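Local coordinates for protein 5'-Methylthioadenosine Nucleosidase (Arabidopsis thaliana, PDB 2H8G) that is a plant member of the phosphorylase superfamily that binds adenine in a pocket close to its dimer interface, at residues D179-S184 with K231-E236. Residues are numbered along the deposited sequence; the frame is centred on the assembly and turned at random.
Sequences DSLDMS and KPTAEE. With ADE (adenine), chain C.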
loop_
_atom_site.group_PDB
_atom_site.type_symbol
_atom_site.label_atom_id
_atom_site.label_comp_id
_atom_site.label_asym_id
_atom_site.label_seq_id
_atom_site.Cartn_x
_atom_site.Cartn_y
_atom_site.Cartn_z
ATOM N N ASP A 179 2.506 9.194 -1.429
ATOM C CA ASP A 179 3.133 8.533 -2.566
ATOM C C ASP A 179 3.688 9.427 -3.659
ATOM O O ASP A 179 4.071 8.935 -4.722
ATOM C CB ASP A 179 2.180 7.516 -3.179
ATOM C CG ASP A 179 2.136 6.241 -2.386
ATOM O OD1 ASP A 179 1.222 6.079 -1.553
ATOM O OD2 ASP A 179 3.041 5.406 -2.583
ATOM N N SER A 180 3.727 10.731 -3.412
ATOM C CA SER A 180 4.279 11.656 -4.392
ATOM C C SER A 180 5.558 12.265 -3.838
ATOM O O SER A 180 5.657 12.549 -2.645
ATOM C CB SER A 180 3.269 12.755 -4.727
ATOM O OG SER A 180 2.138 12.217 -5.390
ATOM N N LEU A 181 6.544 12.445 -4.711
ATOM C CA LEU A 181 7.820 13.022 -4.319
ATOM C C LEU A 181 7.694 14.537 -4.284
ATOM O O LEU A 181 8.369 15.206 -3.507
ATOM C CB LEU A 181 8.906 12.602 -5.311
ATOM C CG LEU A 181 10.284 13.229 -5.090
ATOM C CD1 LEU A 181 10.828 12.836 -3.731
ATOM C CD2 LEU A 181 11.228 12.778 -6.191
ATOM N N ASP A 182 6.831 15.072 -5.138
ATOM C CA ASP A 182 6.601 16.505 -5.172
ATOM C C ASP A 182 5.606 16.816 -4.061
ATOM O O ASP A 182 5.270 15.943 -3.254
ATOM C CB ASP A 182 6.041 16.926 -6.541
ATOM C CG ASP A 182 4.643 16.377 -6.806
ATOM O OD1 ASP A 182 4.214 15.444 -6.097
ATOM O OD2 ASP A 182 3.970 16.875 -7.738
ATOM N N MET A 183 5.146 18.056 -3.995
ATOM C CA MET A 183 4.181 18.422 -2.973
ATOM C C MET A 183 3.140 19.334 -3.589
ATOM O O MET A 183 3.439 20.470 -3.966
ATOM C CB MET A 183 4.875 19.126 -1.806
ATOM C CG MET A 183 3.928 19.522 -0.679
ATOM S SD MET A 183 4.801 20.164 0.754
ATOM C CE MET A 183 5.264 21.788 0.147
ATOM N N SER A 184 1.920 18.823 -3.710
ATOM C CA SER A 184 0.837 19.602 -4.285
ATOM C C SER A 184 0.361 20.606 -3.252
ATOM O O SER A 184 0.715 20.523 -2.077
ATOM C CB SER A 184 -0.328 18.695 -4.688
ATOM O OG SER A 184 -1.012 18.200 -3.549
ATOM N N LYS A 231 15.780 25.168 -3.618
ATOM C CA LYS A 231 16.165 24.309 -4.735
ATOM C C LYS A 231 15.031 23.359 -5.104
ATOM O O LYS A 231 14.181 23.043 -4.271
ATOM C CB LYS A 231 17.408 23.493 -4.370
ATOM C CG LYS A 231 18.623 24.328 -4.008
ATOM C CD LYS A 231 19.794 23.447 -3.595
ATOM C CE LYS A 231 21.027 24.283 -3.275
ATOM N NZ LYS A 231 21.467 25.094 -4.448
ATOM N N PRO A 232 14.991 22.902 -6.366
ATOM C CA PRO A 232 13.933 21.977 -6.788
ATOM C C PRO A 232 14.067 20.705 -5.950
ATOM O O PRO A 232 15.181 20.274 -5.657
ATOM C CB PRO A 232 14.249 21.740 -8.264
ATOM C CG PRO A 232 14.897 23.034 -8.681
ATOM C CD PRO A 232 15.814 23.319 -7.517
ATOM N N THR A 233 12.942 20.110 -5.567
ATOM C CA THR A 233 12.964 18.909 -4.738
ATOM C C THR A 233 13.720 17.727 -5.337
ATOM O O THR A 233 14.658 17.213 -4.725
ATOM C CB THR A 233 11.533 18.457 -4.386
ATOM O OG1 THR A 233 10.929 19.432 -3.526
ATOM C CG2 THR A 233 11.553 17.104 -3.683
ATOM N N ALA A 234 13.313 17.295 -6.524
ATOM C CA ALA A 234 13.965 16.164 -7.171
ATOM C C ALA A 234 15.459 16.423 -7.347
ATOM O O ALA A 234 16.287 15.550 -7.074
ATOM C CB ALA A 234 13.310 15.888 -8.521
ATOM N N GLU A 235 15.797 17.628 -7.797
ATOM C CA GLU A 235 17.186 18.010 -8.015
ATOM C C GLU A 235 18.032 17.915 -6.753
ATOM O O GLU A 235 19.081 17.266 -6.747
ATOM C CB GLU A 235 17.263 19.437 -8.569
ATOM C CG GLU A 235 18.686 19.934 -8.795
ATOM C CD GLU A 235 18.734 21.370 -9.291
ATOM O OE1 GLU A 235 18.178 21.645 -10.375
ATOM O OE2 GLU A 235 19.329 22.222 -8.597
ATOM N N GLU A 236 17.584 18.562 -5.680
ATOM C CA GLU A 236 18.332 18.542 -4.427
ATOM C C GLU A 236 18.361 17.146 -3.806
ATOM O O GLU A 236 19.373 16.723 -3.246
ATOM C CB GLU A 236 17.747 19.557 -3.434
ATOM C CG GLU A 236 18.481 19.579 -2.098
ATOM C CD GLU A 236 18.155 20.788 -1.241
ATOM O OE1 GLU A 236 16.960 21.077 -1.025
ATOM O OE2 GLU A 236 19.103 21.450 -0.770
HETATM N N9 ADE C . 12.506 11.575 -0.210
HETATM C C8 ADE C . 13.484 12.508 -0.241
HETATM N N7 ADE C . 13.023 13.781 -0.302
HETATM C C5 ADE C . 11.662 13.634 -0.312
HETATM C C6 ADE C . 10.556 14.560 -0.363
HETATM N N6 ADE C . 10.758 15.872 -0.420
HETATM N N1 ADE C . 9.245 14.028 -0.357
HETATM C C2 ADE C . 9.054 12.669 -0.299
HETATM N N3 ADE C . 10.057 11.711 -0.246
HETATM C C4 ADE C . 11.322 12.271 -0.254
#
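Leu181 and Thr233 meet beneath one face of adenine, in the ligand pocket of a phosphorylase-superfamily fold. Leu181 comes from the loop joining strand 171-177 to helix 185-193, and Thr233 opens helix 233-259, with Pro232 at its N-cap. That first turn is marked by the bond from Glu236 N to Pro232 O (3.0 Å). No hydrogen bond spans the two segments, which bury 116 Å² between them; they meet through methyl contacts and a methyl-to-carbonyl approach, and both touch the same ligand.

Leu181 CD1 and Thr233 CG2 lie on the same side of the purine plane, at nearly equal depth. CD1 lies under the six-membered ring, shifted toward the C4-C5 bond, 3.6 Å from both C4 and C5 of adenine, with its methyl against the ring face. Thr233 CG2 approaches the exocyclic amino group from that same face, 3.6 Å from adenine N6. With CG2 anti to the Thr233 backbone N (chi1 -67° for OG1), the methyl branch faces the ligand and the loop, while OG1 is turned beside its own backbone N. This methyl also approaches the loop backbone, at 3.7 Å from Leu181 O. The carbonyl oxygen lies below the ring too, 3.5 Å from adenine N1.

Lys199 NZ hydrogen-bonds both adenine and Asp182 O, tying the loop to the ligand, and Asp225, which Thr233 touches, bonds adenine through OD2. From the second subunit, Ile145 packs on Leu181, and Arg142 forms a salt bridge with Asp182, placing the loop at the dimer interface.

Chi1 of 175° swings Leu181 CG out toward the purine and chi2 of 61° turns CD1 to its face, while CD2 points farther from the ring and meets Ala234 CB at 4.4 Å.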